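Local atomic coordinates of exopolysaccharide biosynthesis protein (Pantoea stewartii subsp. stewartii DC283, PDB entry 6TGF), a protein that modifies the glycan of the bacterial biofilm, probably as a hydrolase of the exopolysaccharide, and has a bacteriophage tailspike-like parallel beta-helix fold. Residues 304-312 / 329-337; 414-425 / 438-449. All blocks are in the same frame, centred on the assembly; numbering follows the deposited sequence.

Both contacts join successive turns of the parallel beta-helix, and each closes one circuit of the chain. Leaving strand 308-311, the chain passes through strand 318-324 and returns along 327-330 to lay strand 332-335 beside its starting point, which closes interaction 1. After further circuits that include strands 356-366 and 380-389, residues 414-425 begin the turn that ends when 438-449 comes to lie on them in interaction 2. The two contacts therefore follow one another in series and neither nest nor cross. Their centres are 18 Å apart, with strands 356-366 and 380-389 bridging them along the helix, and both also touch the third subunit.

Interaction 1 of 2, residues 304-312 / 329-337; sequences YFPATTIVS and ISNLIFNGN
Strands 308-311 and 332-335 run parallel, their axes 4.5 Å apart at closest approach and turned by 29°, with Thr309 level with Ile333 and Ile310 with Phe334. Three backbone bonds link them: Ile333 N gives its proton to Thr308 O, Ile310 N to Ile333 O, and Asn335 N to Ile310 O. On one face of this pair Ile333 is the main contributor. Ile333 CG1 lies 3.7 Å from Pro306 CD, and Ile333 CD1 reaches Pro306 O and Thr309 OG1, so that the proline and the threonine embrace the isoleucine. The ring of Pro306 also rests on the corner at Asn331, with CB 3.5 Å from Asn331 C. The other face, lined mostly by apolar side chains, looks into the interior. Here Leu332 CD2 meets both Thr308 CG2, at 3.7 Å, and Ile310 CD1, at 3.8 Å. In Thr308 a chi1 of -59° puts CG2 anti to the backbone N, facing Leu332, and OG1 beside that N, bonding Pro274 O and Ala298 N. Further along, Ile310 CG2 packs against Phe334 CD1 at 3.8 Å, and Ile310 O lies at the edge of that ring, near its plane. At the far end a water accepts from Ser312 N, 2.7 Å away, and lies close to Asn335 O, linking the backbones where the strands part. Phe320 and Val319 of strand 318-324 and Leu347 of strand 346-350 add to the apolar layer around Ile310 and Phe334. Parallel strands in register one turn apart, with a ladder of aliphatic and aromatic side chains inside, are the hallmark of the right-handed parallel beta-helix of tailspike-like proteins.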
loop_
_atom_site.group_PDB
_atom_site.type_symbol
_atom_site.label_atom_id
_atom_site.label_comp_id
_atom_site.label_asym_id
_atom_site.label_seq_id
_atom_site.Cartn_x
_atom_site.Cartn_y
_atom_site.Cartn_z
ATOM N N TYR B 304 -13.124 -6.321 -8.024
ATOM C CA TYR B 304 -14.108 -6.867 -7.051
ATOM C C TYR B 304 -14.248 -8.382 -7.216
ATOM O O TYR B 304 -13.889 -9.116 -6.271
ATOM C CB TYR B 304 -15.454 -6.153 -7.206
ATOM C CG TYR B 304 -15.380 -4.673 -6.931
ATOM C CD1 TYR B 304 -15.130 -4.202 -5.652
ATOM C CD2 TYR B 304 -15.528 -3.745 -7.949
ATOM C CE1 TYR B 304 -15.045 -2.845 -5.386
ATOM C CE2 TYR B 304 -15.447 -2.384 -7.700
ATOM C CZ TYR B 304 -15.203 -1.934 -6.416
ATOM O OH TYR B 304 -15.123 -0.596 -6.162
ATOM N N PHE B 305 -14.755 -8.829 -8.369
ATOM C CA PHE B 305 -15.183 -10.232 -8.613
ATOM C C PHE B 305 -14.243 -10.896 -9.614
ATOM O O PHE B 305 -14.226 -10.532 -10.788
ATOM C CB PHE B 305 -16.644 -10.255 -9.059
ATOM C CG PHE B 305 -17.584 -9.691 -8.025
ATOM C CD1 PHE B 305 -17.908 -10.416 -6.890
ATOM C CD2 PHE B 305 -18.112 -8.418 -8.163
ATOM C CE1 PHE B 305 -18.760 -9.890 -5.930
ATOM C CE2 PHE B 305 -18.963 -7.894 -7.200
ATOM C CZ PHE B 305 -19.287 -8.630 -6.086
ATOM N N PRO B 306 -13.417 -11.872 -9.166
ATOM C CA PRO B 306 -12.642 -12.714 -10.078
ATOM C C PRO B 306 -13.518 -13.429 -11.117
ATOM O O PRO B 306 -14.656 -13.739 -10.810
ATOM C CB PRO B 306 -11.979 -13.746 -9.153
ATOM C CG PRO B 306 -11.919 -13.063 -7.803
ATOM C CD PRO B 306 -13.149 -12.181 -7.753
ATOM N N ALA B 307 -12.960 -13.686 -12.304
ATOM C CA ALA B 307 -13.654 -14.313 -13.455
ATOM C C ALA B 307 -13.551 -15.843 -13.384
ATOM O O ALA B 307 -14.068 -16.502 -14.306
ATOM C CB ALA B 307 -13.081 -13.783 -14.747
ATOM N N THR B 308 -12.915 -16.388 -12.340
ATOM C CA THR B 308 -12.780 -17.850 -12.098
ATOM C C THR B 308 -13.409 -18.205 -10.746
ATOM O O THR B 308 -12.990 -17.614 -9.729
ATOM C CB THR B 308 -11.313 -18.293 -12.157
ATOM O OG1 THR B 308 -10.805 -17.957 -13.448
ATOM C CG2 THR B 308 -11.130 -19.775 -11.909
ATOM N N THR B 309 -14.366 -19.138 -10.747
ATOM C CA THR B 309 -15.010 -19.705 -9.532
ATOM C C THR B 309 -14.636 -21.186 -9.408
ATOM O O THR B 309 -14.850 -21.931 -10.384
ATOM C CB THR B 309 -16.531 -19.514 -9.559
ATOM O OG1 THR B 309 -16.798 -18.112 -9.603
ATOM C CG2 THR B 309 -17.227 -20.123 -8.361
ATOM N N ILE B 310 -14.088 -21.585 -8.257
ATOM C CA ILE B 310 -13.880 -23.014 -7.877
ATOM C C ILE B 310 -15.099 -23.459 -7.066
ATOM O O ILE B 310 -15.597 -22.660 -6.250
ATOM C CB ILE B 310 -12.557 -23.223 -7.110
ATOM C CG1 ILE B 310 -11.353 -23.167 -8.054
ATOM C CG2 ILE B 310 -12.583 -24.526 -6.318
ATOM C CD1 ILE B 310 -10.022 -23.012 -7.353
ATOM N N VAL B 311 -15.558 -24.687 -7.309
ATOM C CA VAL B 311 -16.704 -25.325 -6.599
ATOM C C VAL B 311 -16.376 -26.819 -6.474
ATOM O O VAL B 311 -15.769 -27.362 -7.413
ATOM C CB VAL B 311 -18.026 -25.037 -7.338
ATOM C CG1 VAL B 311 -18.261 -25.956 -8.524
ATOM C CG2 VAL B 311 -19.217 -25.076 -6.404
ATOM N N SER B 312 -16.704 -27.438 -5.337
ATOM C CA SER B 312 -16.259 -28.812 -4.978
ATOM C C SER B 312 -17.414 -29.607 -4.356
ATOM O O SER B 312 -18.567 -29.131 -4.421
ATOM C CB SER B 312 -15.061 -28.750 -4.067
ATOM O OG SER B 312 -14.520 -30.046 -3.844
ATOM N N ILE B 329 -1.734 -17.640 -4.227
ATOM C CA ILE B 329 -3.163 -17.830 -4.622
ATOM C C ILE B 329 -3.727 -16.462 -5.016
ATOM O O ILE B 329 -3.584 -15.523 -4.210
ATOM C CB ILE B 329 -3.997 -18.464 -3.489
ATOM C CG1 ILE B 329 -3.251 -19.591 -2.771
ATOM C CG2 ILE B 329 -5.343 -18.933 -4.020
ATOM C CD1 ILE B 329 -4.032 -20.209 -1.633
ATOM N N SER B 330 -4.350 -16.347 -6.193
ATOM C CA SER B 330 -4.902 -15.061 -6.695
ATOM C C SER B 330 -6.045 -15.287 -7.691
ATOM O O SER B 330 -6.019 -16.295 -8.417
ATOM C CB SER B 330 -3.811 -14.203 -7.293
ATOM O OG SER B 330 -3.094 -14.905 -8.299
ATOM N N ASN B 331 -7.015 -14.365 -7.696
ATOM C CA ASN B 331 -8.092 -14.242 -8.714
ATOM C C ASN B 331 -9.000 -15.476 -8.682
ATOM O O ASN B 331 -9.339 -15.979 -9.768
ATOM C CB ASN B 331 -7.508 -14.032 -10.115
ATOM C CG ASN B 331 -6.446 -12.956 -10.156
ATOM O OD1 ASN B 331 -6.600 -11.903 -9.542
ATOM N ND2 ASN B 331 -5.367 -13.213 -10.878
ATOM N N LEU B 332 -9.407 -15.928 -7.493
ATOM C CA LEU B 332 -10.284 -17.119 -7.327
ATOM C C LEU B 332 -11.463 -16.788 -6.407
ATOM O O LEU B 332 -11.233 -16.214 -5.325
ATOM C CB LEU B 332 -9.462 -18.281 -6.762
ATOM C CG LEU B 332 -8.432 -18.885 -7.716
ATOM C CD1 LEU B 332 -7.501 -19.831 -6.975
ATOM C CD2 LEU B 332 -9.110 -19.603 -8.873
ATOM N N ILE B 333 -12.676 -17.137 -6.844
ATOM C CA ILE B 333 -13.879 -17.295 -5.975
ATOM C C ILE B 333 -13.975 -18.781 -5.617
ATOM O O ILE B 333 -13.937 -19.605 -6.548
ATOM C CB ILE B 333 -15.156 -16.784 -6.674
ATOM C CG1 ILE B 333 -14.966 -15.378 -7.252
ATOM C CG2 ILE B 333 -16.346 -16.857 -5.727
ATOM C CD1 ILE B 333 -16.157 -14.838 -8.015
ATOM N N PHE B 334 -14.049 -19.114 -4.325
ATOM C CA PHE B 334 -14.337 -20.488 -3.831
ATOM C C PHE B 334 -15.700 -20.492 -3.133
ATOM O O PHE B 334 -15.813 -19.920 -2.028
ATOM C CB PHE B 334 -13.238 -21.008 -2.900
ATOM C CG PHE B 334 -13.556 -22.337 -2.258
ATOM C CD1 PHE B 334 -14.053 -23.391 -3.013
ATOM C CD2 PHE B 334 -13.366 -22.539 -0.899
ATOM C CE1 PHE B 334 -14.351 -24.610 -2.425
ATOM C CE2 PHE B 334 -13.662 -23.762 -0.313
ATOM C CZ PHE B 334 -14.154 -24.795 -1.076
ATOM N N ASN B 335 -16.695 -21.112 -3.774
ATOM C CA ASN B 335 -18.059 -21.330 -3.222
ATOM C C ASN B 335 -18.100 -22.719 -2.574
ATOM O O ASN B 335 -18.240 -23.712 -3.317
ATOM C CB ASN B 335 -19.133 -21.154 -4.299
ATOM C CG ASN B 335 -20.539 -21.383 -3.785
ATOM O OD1 ASN B 335 -20.806 -21.249 -2.591
ATOM N ND2 ASN B 335 -21.449 -21.726 -4.683
ATOM N N GLY B 336 -17.978 -22.774 -1.243
ATOM C CA GLY B 336 -17.938 -24.018 -0.447
ATOM C C GLY B 336 -19.275 -24.747 -0.425
ATOM O O GLY B 336 -19.271 -25.957 -0.135
ATOM N N ASN B 337 -20.378 -24.036 -0.696
ATOM C CA ASN B 337 -21.761 -24.583 -0.793
ATOM C C ASN B 337 -22.180 -25.220 0.542
ATOM O O ASN B 337 -22.973 -26.182 0.510
ATOM C CB ASN B 337 -21.896 -25.589 -1.944
ATOM C CG ASN B 337 -21.961 -24.938 -3.310
ATOM O OD1 ASN B 337 -22.676 -23.959 -3.506
ATOM N ND2 ASN B 337 -21.235 -25.491 -4.267
HETATM O O HOH W 1 -18.149 -26.394 -3.289
#

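Interaction 2 of 2, residues 414-425 / 438-449; sequences IELSNFNAQHCK and SLIHNGWIEHCD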
loop_
_atom_site.group_PDB
_atom_site.type_symbol
_atom_site.label_atom_id
_atom_site.label_comp_id
_atom_site.label_asym_id
_atom_site.label_seq_id
_atom_site.Cartn_x
_atom_site.Cartn_y
_atom_site.Cartn_z
ATOM N N ILE B 414 2.737 -11.156 9.005
ATOM C CA ILE B 414 1.359 -11.309 8.452
ATOM C C ILE B 414 0.847 -9.903 8.119
ATOM O O ILE B 414 0.797 -9.067 9.041
ATOM C CB ILE B 414 0.418 -12.033 9.441
ATOM C CG1 ILE B 414 1.034 -13.311 10.023
ATOM C CG2 ILE B 414 -0.939 -12.290 8.796
ATOM C CD1 ILE B 414 0.824 -14.557 9.196
ATOM N N GLU B 415 0.496 -9.647 6.856
ATOM C CA GLU B 415 -0.047 -8.340 6.399
ATOM C C GLU B 415 -1.392 -8.570 5.699
ATOM O O GLU B 415 -1.385 -8.958 4.514
ATOM C CB GLU B 415 0.960 -7.629 5.491
ATOM C CG GLU B 415 0.504 -6.249 5.053
ATOM C CD GLU B 415 1.573 -5.409 4.375
ATOM O OE1 GLU B 415 1.399 -4.181 4.317
ATOM O OE2 GLU B 415 2.573 -5.987 3.902
ATOM N N LEU B 416 -2.495 -8.347 6.420
ATOM C CA LEU B 416 -3.884 -8.411 5.890
ATOM C C LEU B 416 -4.338 -6.986 5.565
ATOM O O LEU B 416 -4.282 -6.136 6.473
ATOM C CB LEU B 416 -4.806 -9.048 6.934
ATOM C CG LEU B 416 -4.298 -10.333 7.584
ATOM C CD1 LEU B 416 -5.214 -10.745 8.725
ATOM C CD2 LEU B 416 -4.173 -11.456 6.565
ATOM N N SER B 417 -4.768 -6.732 4.326
ATOM C CA SER B 417 -5.140 -5.377 3.841
ATOM C C SER B 417 -6.360 -5.433 2.911
ATOM O O SER B 417 -6.502 -6.427 2.173
ATOM C CB SER B 417 -3.966 -4.715 3.168
ATOM O OG SER B 417 -3.499 -5.497 2.079
ATOM N N ASN B 418 -7.201 -4.392 2.966
ATOM C CA ASN B 418 -8.327 -4.143 2.026
ATOM C C ASN B 418 -9.235 -5.376 1.980
ATOM O O ASN B 418 -9.438 -5.917 0.878
ATOM C CB ASN B 418 -7.813 -3.760 0.635
ATOM C CG ASN B 418 -6.907 -2.548 0.656
ATOM O OD1 ASN B 418 -7.251 -1.522 1.239
ATOM N ND2 ASN B 418 -5.751 -2.654 0.023
ATOM N N PHE B 419 -9.762 -5.801 3.132
ATOM C CA PHE B 419 -10.616 -7.009 3.265
ATOM C C PHE B 419 -11.981 -6.635 3.853
ATOM O O PHE B 419 -12.116 -5.561 4.467
ATOM C CB PHE B 419 -9.915 -8.090 4.092
ATOM C CG PHE B 419 -9.572 -7.720 5.515
ATOM C CD1 PHE B 419 -8.344 -7.162 5.826
ATOM C CD2 PHE B 419 -10.463 -7.963 6.549
ATOM C CE1 PHE B 419 -8.024 -6.833 7.134
ATOM C CE2 PHE B 419 -10.140 -7.634 7.858
ATOM C CZ PHE B 419 -8.920 -7.071 8.149
ATOM N N ASN B 420 -12.966 -7.514 3.647
ATOM C CA ASN B 420 -14.364 -7.342 4.119
ATOM C C ASN B 420 -14.964 -8.725 4.404
ATOM O O ASN B 420 -15.161 -9.490 3.441
ATOM C CB ASN B 420 -15.187 -6.531 3.115
ATOM C CG ASN B 420 -16.621 -6.328 3.553
ATOM O OD1 ASN B 420 -17.479 -7.161 3.276
ATOM N ND2 ASN B 420 -16.896 -5.222 4.224
ATOM N N ALA B 421 -15.226 -9.029 5.680
ATOM C CA ALA B 421 -15.878 -10.273 6.153
ATOM C C ALA B 421 -17.317 -9.958 6.579
ATOM O O ALA B 421 -17.489 -9.100 7.467
ATOM C CB ALA B 421 -15.085 -10.877 7.284
ATOM N N GLN B 422 -18.302 -10.623 5.963
ATOM C CA GLN B 422 -19.756 -10.397 6.195
ATOM C C GLN B 422 -20.426 -11.702 6.644
ATOM O O GLN B 422 -20.198 -12.738 5.990
ATOM C CB GLN B 422 -20.439 -9.894 4.922
ATOM C CG GLN B 422 -19.937 -8.540 4.441
ATOM C CD GLN B 422 -20.412 -7.382 5.286
ATOM O OE1 GLN B 422 -21.550 -7.346 5.754
ATOM N NE2 GLN B 422 -19.537 -6.407 5.472
ATOM N N HIS B 423 -21.222 -11.634 7.717
ATOM C CA HIS B 423 -22.201 -12.669 8.151
ATOM C C HIS B 423 -21.527 -14.036 8.335
ATOM O O HIS B 423 -22.177 -15.054 8.025
ATOM C CB HIS B 423 -23.372 -12.724 7.158
ATOM C CG HIS B 423 -24.194 -11.480 7.142
ATOM N ND1 HIS B 423 -25.017 -11.127 8.194
ATOM C CD2 HIS B 423 -24.322 -10.505 6.215
ATOM C CE1 HIS B 423 -25.617 -9.986 7.914
ATOM N NE2 HIS B 423 -25.208 -9.586 6.705
ATOM N N CYS B 424 -20.291 -14.061 8.843
ATOM C CA CYS B 424 -19.523 -15.300 9.147
ATOM C C CYS B 424 -19.850 -15.760 10.572
ATOM O O CYS B 424 -19.641 -14.966 11.508
ATOM C CB CYS B 424 -18.025 -15.079 8.982
ATOM S SG CYS B 424 -17.545 -14.731 7.270
ATOM N N LYS B 425 -20.342 -16.995 10.725
ATOM C CA LYS B 425 -20.918 -17.515 11.994
ATOM C C LYS B 425 -20.456 -18.955 12.246
ATOM O O LYS B 425 -20.797 -19.830 11.428
ATOM C CB LYS B 425 -22.449 -17.455 11.942
ATOM C CG LYS B 425 -23.071 -16.184 12.508
ATOM C CD LYS B 425 -23.703 -15.263 11.485
ATOM C CE LYS B 425 -24.488 -14.141 12.132
ATOM N NZ LYS B 425 -24.899 -13.111 11.148
ATOM N N SER B 438 3.466 -7.884 12.458
ATOM C CA SER B 438 2.276 -8.061 11.583
ATOM C C SER B 438 1.484 -6.751 11.458
ATOM O O SER B 438 1.644 -5.879 12.336
ATOM C CB SER B 438 1.424 -9.188 12.093
ATOM O OG SER B 438 2.116 -10.422 11.978
ATOM N N LEU B 439 0.670 -6.625 10.400
ATOM C CA LEU B 439 -0.083 -5.386 10.053
ATOM C C LEU B 439 -1.502 -5.721 9.571
ATOM O O LEU B 439 -1.671 -6.721 8.845
ATOM C CB LEU B 439 0.672 -4.618 8.962
ATOM C CG LEU B 439 2.060 -4.104 9.343
ATOM C CD1 LEU B 439 3.141 -5.093 8.932
ATOM C CD2 LEU B 439 2.327 -2.746 8.711
ATOM N N ILE B 440 -2.472 -4.883 9.954
ATOM C CA ILE B 440 -3.851 -4.824 9.379
ATOM C C ILE B 440 -4.063 -3.410 8.822
ATOM O O ILE B 440 -3.853 -2.444 9.582
ATOM C CB ILE B 440 -4.910 -5.195 10.436
ATOM C CG1 ILE B 440 -4.874 -6.690 10.762
ATOM C CG2 ILE B 440 -6.298 -4.747 9.996
ATOM C CD1 ILE B 440 -5.678 -7.085 11.983
ATOM N N HIS B 441 -4.458 -3.296 7.551
ATOM C CA HIS B 441 -4.703 -2.004 6.855
ATOM C C HIS B 441 -6.074 -2.025 6.170
ATOM O O HIS B 441 -6.232 -2.772 5.187
ATOM C CB HIS B 441 -3.582 -1.705 5.851
ATOM C CG HIS B 441 -3.788 -0.435 5.094
ATOM N ND1 HIS B 441 -3.397 0.794 5.593
ATOM C CD2 HIS B 441 -4.353 -0.194 3.891
ATOM C CE1 HIS B 441 -3.704 1.736 4.723
ATOM N NE2 HIS B 441 -4.292 1.155 3.672
ATOM N N ASN B 442 -7.017 -1.221 6.670
ATOM C CA ASN B 442 -8.300 -0.897 5.994
ATOM C C ASN B 442 -9.115 -2.184 5.809
ATOM O O ASN B 442 -9.224 -2.654 4.661
ATOM C CB ASN B 442 -8.052 -0.169 4.669
ATOM C CG ASN B 442 -9.300 0.456 4.083
ATOM O OD1 ASN B 442 -10.375 0.392 4.677
ATOM N ND2 ASN B 442 -9.167 1.068 2.917
ATOM N N GLY B 443 -9.663 -2.719 6.904
ATOM C CA GLY B 443 -10.452 -3.966 6.917
ATOM C C GLY B 443 -11.778 -3.791 7.637
ATOM O O GLY B 443 -11.810 -3.066 8.649
ATOM N N TRP B 444 -12.834 -4.433 7.128
ATOM C CA TRP B 444 -14.204 -4.429 7.709
ATOM C C TRP B 444 -14.615 -5.863 8.064
ATOM O O TRP B 444 -14.487 -6.749 7.199
ATOM C CB TRP B 444 -15.201 -3.788 6.737
ATOM C CG TRP B 444 -15.023 -2.313 6.548
ATOM C CD1 TRP B 444 -14.020 -1.687 5.867
ATOM C CD2 TRP B 444 -15.891 -1.269 7.030
ATOM N NE1 TRP B 444 -14.196 -0.331 5.900
ATOM C CE2 TRP B 444 -15.334 -0.043 6.607
ATOM C CE3 TRP B 444 -17.073 -1.247 7.781
ATOM C CZ2 TRP B 444 -15.922 1.186 6.909
ATOM C CZ3 TRP B 444 -17.652 -0.033 8.080
ATOM C CH2 TRP B 444 -17.084 1.166 7.647
ATOM N N ILE B 445 -15.069 -6.078 9.301
ATOM C CA ILE B 445 -15.705 -7.347 9.763
ATOM C C ILE B 445 -17.083 -6.991 10.331
ATOM O O ILE B 445 -17.136 -6.416 11.435
ATOM C CB ILE B 445 -14.817 -8.090 10.784
ATOM C CG1 ILE B 445 -13.424 -8.382 10.215
ATOM C CG2 ILE B 445 -15.504 -9.359 11.271
ATOM C CD1 ILE B 445 -12.406 -8.806 11.251
ATOM N N GLU B 446 -18.146 -7.305 9.587
ATOM C CA GLU B 446 -19.541 -6.899 9.903
ATOM C C GLU B 446 -20.408 -8.148 10.085
ATOM O O GLU B 446 -20.316 -9.060 9.243
ATOM C CB GLU B 446 -20.105 -6.013 8.790
ATOM C CG GLU B 446 -19.124 -4.974 8.281
ATOM C CD GLU B 446 -19.760 -3.889 7.431
ATOM O OE1 GLU B 446 -20.563 -3.109 7.983
ATOM O OE2 GLU B 446 -19.463 -3.834 6.221
ATOM N N HIS B 447 -21.212 -8.177 11.152
ATOM C CA HIS B 447 -22.248 -9.211 11.431
ATOM C C HIS B 447 -21.605 -10.602 11.544
ATOM O O HIS B 447 -22.308 -11.593 11.272
ATOM C CB HIS B 447 -23.342 -9.156 10.354
ATOM C CG HIS B 447 -23.690 -7.772 9.914
ATOM N ND1 HIS B 447 -24.405 -6.898 10.713
ATOM C CD2 HIS B 447 -23.420 -7.105 8.771
ATOM C CE1 HIS B 447 -24.563 -5.755 10.077
ATOM N NE2 HIS B 447 -23.969 -5.856 8.882
ATOM N N CYS B 448 -20.330 -10.669 11.946
ATOM C CA CYS B 448 -19.559 -11.926 12.147
ATOM C C CYS B 448 -19.490 -12.239 13.646
ATOM O O CYS B 448 -19.121 -11.334 14.416
ATOM C CB CYS B 448 -18.151 -11.816 11.571
ATOM S SG CYS B 448 -18.111 -11.542 9.781
ATOM N N ASP B 449 -19.832 -13.470 14.037
ATOM C CA ASP B 449 -19.935 -13.897 15.459
ATOM C C ASP B 449 -18.573 -13.767 16.146
ATOM O O ASP B 449 -18.540 -13.273 17.288
ATOM C CB ASP B 449 -20.468 -15.327 15.585
ATOM C CG ASP B 449 -21.984 -15.426 15.557
ATOM O OD1 ASP B 449 -22.636 -14.418 15.211
ATOM O OD2 ASP B 449 -22.501 -16.516 15.876
#
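Two consecutive turns of the parallel beta-helix lie in register here, each bending at an asparagine, Asn418 over Asn442, between two straight strands. The strand pairs 414-417/438-441 and 419-422/443-446 both run nearly parallel, and backbone bonds run along both, with Asn418 N to His441 O at the corner. Just past it, Phe419 CG sits between its own backbone N and carbonyl carbon (chi1 61°), which lays the ring across the neighbouring turn: Gly443 CA stands over the centre of one face, 3.6 Å from the centroid, in a CH-pi contact. Ile440 CG2 and Ile445 CG1 touch the edge of the same ring. On the face bearing Asn420 and Gln422, Gln422 NE2 gives protons to Glu446 OE2, at 2.7 Å, and to Asn420 OD1, at 3.1 Å. The carboxylate is met from above its plane, with the amide turned 82° against it. Farther on, the rings of His423 and His447 lie nearly parallel (planes 11° apart) but slid so far that they barely overlap, and His447 CB covers one face of His423. Lys425 NZ bonds His447 O at 3.0 Å, while Cys424 N donates to Cys448 SG. His447 is also held through ND1 by Asp468. At the corner, His441 and Asn442 each bond Glu415 of the second subunit, and Glu415 in turn meets His441 and Asn442 of the third. Trp386 of strand 380-389 stacks on Phe419 from the preceding turn, and strand 458-467 follows with Trp459 against Ile440, so the pair is sandwiched between neighbouring coils.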